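Local atomic coordinates of putative prolyl-tRNA synthetase (Leishmania major, PDB entry 5XIL), a protein that probably catalyses the ATP-dependent attachment of L-proline to tRNA(Pro), releasing AMP and diphosphate, as a class II aminoacyl-tRNA synthetase. Residues R318-L323 and W383-P388. Numbering follows the deposited sequence.
Sequences RLESEL and WDAQTP
The indole of W383 reaches across to the flank of helix 306-325, where its polar edge meets E322 and one of its faces meets L319, a compact example of an amphipathic ring serving two chemistries at once. With CG anti to the backbone N (chi1 -172°), the ring is carried out toward the helix, and NE1 donates to E322 OE1 at 2.8 Å in a nearly straight bond (164°). E322 OE1 lies in the indole plane; relative to the carboxylate, NE1 comes from the syn side but somewhat out of its plane, the carboxylate and ring planes being 58° apart. Over the face, L319 CD1 makes a CH-pi contact 4.2 Å from the centroid of the five-membered ring, while L319 CB packs 3.8 Å from W383 CZ2. R318 crosses the far end of the indole, its guanidinium NH2 4.1 Å from W383 CH2; R366 adds a cation-pi contact. Farther along, L323 CD2 rests 3.8 Å from P388 CA, and P388 CG lies 3.5 Å from E322 O. D384 and T387 form a capping box, in which D384 N donates to T387 OG1, itself also bonded to A382 O. D384 OD1 in turn accepts from Q386 N, a further capping bond. Strand 378-382 thus passes through a capped type I turn into helix 387-412, docked against helix 306-325 beside the mixed five-stranded sheet of the alpha/beta anticodon-binding domain of class IIa synthetases.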
ATOM      1  N   ARG A 318     -25.084  -9.130  17.262  1.00 19.84           N
ATOM      2  CA  ARG A 318     -25.942  -8.809  16.166  1.00 20.90           C
ATOM      3  C   ARG A 318     -25.769  -7.372  15.701  1.00 18.71           C
ATOM      4  O   ARG A 318     -25.841  -7.066  14.509  1.00 18.94           O
ATOM      5  CB  ARG A 318     -27.392  -9.028  16.593  1.00 23.65           C
ATOM      6  CG  ARG A 318     -28.409  -8.712  15.526  1.00 27.28           C
ATOM      7  CD  ARG A 318     -29.729  -9.412  15.875  1.00 32.11           C
ATOM      8  NE  ARG A 318     -30.433  -8.848  17.057  1.00 35.44           N
ATOM      9  CZ  ARG A 318     -30.548  -9.407  18.275  1.00 40.98           C
ATOM     10  NH1 ARG A 318     -29.993 -10.591  18.577  1.00 41.19           N
ATOM     11  NH2 ARG A 318     -31.245  -8.766  19.229  1.00 48.84           N
ATOM     12  N   LEU A 319     -25.686  -6.489  16.653  1.00 18.56           N
ATOM     13  CA  LEU A 319     -25.477  -5.085  16.349  1.00 17.83           C
ATOM     14  C   LEU A 319     -24.165  -4.875  15.586  1.00 17.07           C
ATOM     15  O   LEU A 319     -24.106  -4.184  14.580  1.00 17.26           O
ATOM     16  CB  LEU A 319     -25.552  -4.256  17.635  1.00 16.01           C
ATOM     17  CG  LEU A 319     -25.234  -2.753  17.418  1.00 15.50           C
ATOM     18  CD1 LEU A 319     -26.262  -2.161  16.469  1.00 16.45           C
ATOM     19  CD2 LEU A 319     -25.209  -1.907  18.684  1.00 15.82           C
ATOM     20  N   GLU A 320     -23.135  -5.501  16.065  1.00 18.79           N
ATOM     21  CA  GLU A 320     -21.841  -5.468  15.412  1.00 20.22           C
ATOM     22  C   GLU A 320     -21.981  -5.861  13.961  1.00 21.77           C
ATOM     23  O   GLU A 320     -21.457  -5.202  13.041  1.00 18.30           O
ATOM     24  CB  GLU A 320     -20.876  -6.390  16.104  1.00 20.69           C
ATOM     25  CG  GLU A 320     -19.502  -6.363  15.456  1.00 25.02           C
ATOM     26  CD  GLU A 320     -18.517  -7.341  16.063  1.00 29.39           C
ATOM     27  OE1 GLU A 320     -18.625  -7.801  17.223  1.00 38.35           O
ATOM     28  OE2 GLU A 320     -17.588  -7.636  15.348  1.00 32.36           O
ATOM     29  N   SER A 321     -22.714  -6.951  13.752  1.00 21.56           N
ATOM     30  CA  SER A 321     -22.869  -7.494  12.421  1.00 19.48           C
ATOM     31  C   SER A 321     -23.624  -6.545  11.524  1.00 17.56           C
ATOM     32  O   SER A 321     -23.268  -6.380  10.367  1.00 15.81           O
ATOM     33  CB  SER A 321     -23.471  -8.905  12.474  1.00 22.77           C
ATOM     34  OG  SER A 321     -23.683  -9.260  11.110  1.00 26.48           O
ATOM     35  N   GLU A 322     -24.684  -5.936  12.039  1.00 17.65           N
ATOM     36  CA  GLU A 322     -25.527  -5.043  11.272  1.00 17.19           C
ATOM     37  C   GLU A 322     -24.728  -3.779  10.909  1.00 16.04           C
ATOM     38  O   GLU A 322     -24.783  -3.253   9.783  1.00 15.82           O
ATOM     39  CB  GLU A 322     -26.732  -4.609  12.101  1.00 21.56           C
ATOM     40  CG  GLU A 322     -27.729  -5.764  12.336  1.00 25.86           C
ATOM     41  CD  GLU A 322     -28.877  -5.432  13.292  1.00 32.06           C
ATOM     42  OE1 GLU A 322     -29.032  -4.263  13.703  1.00 28.29           O
ATOM     43  OE2 GLU A 322     -29.644  -6.380  13.661  1.00 33.74           O
ATOM     44  N   LEU A 323     -23.977  -3.280  11.887  1.00 15.45           N
ATOM     45  CA  LEU A 323     -23.188  -2.050  11.543  1.00 15.34           C
ATOM     46  C   LEU A 323     -22.132  -2.317  10.463  1.00 16.17           C
ATOM     47  O   LEU A 323     -21.955  -1.525   9.506  1.00 17.06           O
ATOM     48  CB  LEU A 323     -22.615  -1.456  12.792  1.00 14.19           C
ATOM     49  CG  LEU A 323     -23.576  -0.903  13.837  1.00 14.85           C
ATOM     50  CD1 LEU A 323     -22.807  -0.449  15.043  1.00 15.64           C
ATOM     51  CD2 LEU A 323     -24.353   0.255  13.309  1.00 16.88           C
ATOM     52  N   TRP A 383     -32.693   1.474  17.224  1.00 17.76           N
ATOM     53  CA  TRP A 383     -32.157   0.260  16.729  1.00 18.75           C
ATOM     54  C   TRP A 383     -33.148  -0.420  15.838  1.00 22.75           C
ATOM     55  O   TRP A 383     -34.127  -1.014  16.333  1.00 19.76           O
ATOM     56  CB  TRP A 383     -31.732  -0.622  17.864  1.00 18.93           C
ATOM     57  CG  TRP A 383     -30.982  -1.829  17.436  1.00 20.06           C
ATOM     58  CD1 TRP A 383     -30.565  -2.165  16.181  1.00 21.58           C
ATOM     59  CD2 TRP A 383     -30.522  -2.856  18.281  1.00 22.03           C
ATOM     60  NE1 TRP A 383     -29.912  -3.350  16.195  1.00 20.82           N
ATOM     61  CE2 TRP A 383     -29.824  -3.778  17.481  1.00 22.90           C
ATOM     62  CE3 TRP A 383     -30.621  -3.084  19.642  1.00 24.80           C
ATOM     63  CZ2 TRP A 383     -29.282  -4.954  17.987  1.00 28.81           C
ATOM     64  CZ3 TRP A 383     -30.033  -4.203  20.160  1.00 31.38           C
ATOM     65  CH2 TRP A 383     -29.385  -5.145  19.329  1.00 28.93           C
ATOM     66  N   ASP A 384     -32.900  -0.290  14.547  1.00 20.75           N
ATOM     67  CA  ASP A 384     -33.807  -0.703  13.482  1.00 25.38           C
ATOM     68  C   ASP A 384     -33.019  -0.733  12.170  1.00 23.85           C
ATOM     69  O   ASP A 384     -31.766  -0.692  12.188  1.00 21.18           O
ATOM     70  CB  ASP A 384     -35.061   0.204  13.445  1.00 25.09           C
ATOM     71  CG  ASP A 384     -34.723   1.693  13.246  1.00 27.26           C
ATOM     72  OD1 ASP A 384     -33.765   2.057  12.503  1.00 24.48           O
ATOM     73  OD2 ASP A 384     -35.431   2.491  13.833  1.00 27.15           O
ATOM     74  N   ALA A 385     -33.723  -0.851  11.044  1.00 21.38           N
ATOM     75  CA  ALA A 385     -33.142  -0.903   9.706  1.00 21.63           C
ATOM     76  C   ALA A 385     -32.246   0.324   9.343  1.00 18.83           C
ATOM     77  O   ALA A 385     -31.415   0.247   8.444  1.00 19.01           O
ATOM     78  CB  ALA A 385     -34.242  -1.048   8.646  1.00 23.20           C
ATOM     79  N   GLN A 386     -32.498   1.428   9.995  1.00 17.05           N
ATOM     80  CA  GLN A 386     -31.819   2.686   9.685  1.00 19.77           C
ATOM     81  C   GLN A 386     -30.566   2.899  10.525  1.00 17.75           C
ATOM     82  O   GLN A 386     -29.835   3.884  10.292  1.00 18.18           O
ATOM     83  CB  GLN A 386     -32.728   3.867   9.956  1.00 20.34           C
ATOM     84  CG  GLN A 386     -33.688   4.140   8.835  1.00 24.44           C
ATOM     85  CD  GLN A 386     -34.822   3.129   8.821  1.00 23.95           C
ATOM     86  OE1 GLN A 386     -35.469   2.882   9.855  1.00 25.03           O
ATOM     87  NE2 GLN A 386     -35.075   2.555   7.667  1.00 26.09           N
ATOM     88  N   THR A 387     -30.320   1.998  11.476  1.00 17.93           N
ATOM     89  CA  THR A 387     -29.231   2.217  12.435  1.00 18.07           C
ATOM     90  C   THR A 387     -27.816   2.394  11.730  1.00 17.01           C
ATOM     91  O   THR A 387     -27.082   3.324  12.080  1.00 15.25           O
ATOM     92  CB  THR A 387     -29.158   1.113  13.495  1.00 18.17           C
ATOM     93  OG1 THR A 387     -30.442   0.932  14.126  1.00 18.61           O
ATOM     94  CG2 THR A 387     -28.081   1.429  14.565  1.00 17.98           C
ATOM     95  N   PRO A 388     -27.440   1.491  10.832  1.00 17.83           N
ATOM     96  CA  PRO A 388     -26.128   1.693  10.212  1.00 17.52           C
ATOM     97  C   PRO A 388     -25.959   3.049   9.495  1.00 18.28           C
ATOM     98  O   PRO A 388     -24.909   3.722   9.657  1.00 16.71           O
ATOM     99  CB  PRO A 388     -25.964   0.467   9.309  1.00 18.52           C
ATOM    100  CG  PRO A 388     -26.960  -0.549   9.831  1.00 17.50           C
ATOM    101  CD  PRO A 388     -28.084   0.266  10.348  1.00 18.24           C
TER
HETATM  102  O   HOH W   1     -29.351  -2.312  12.257  1.00 24.82           O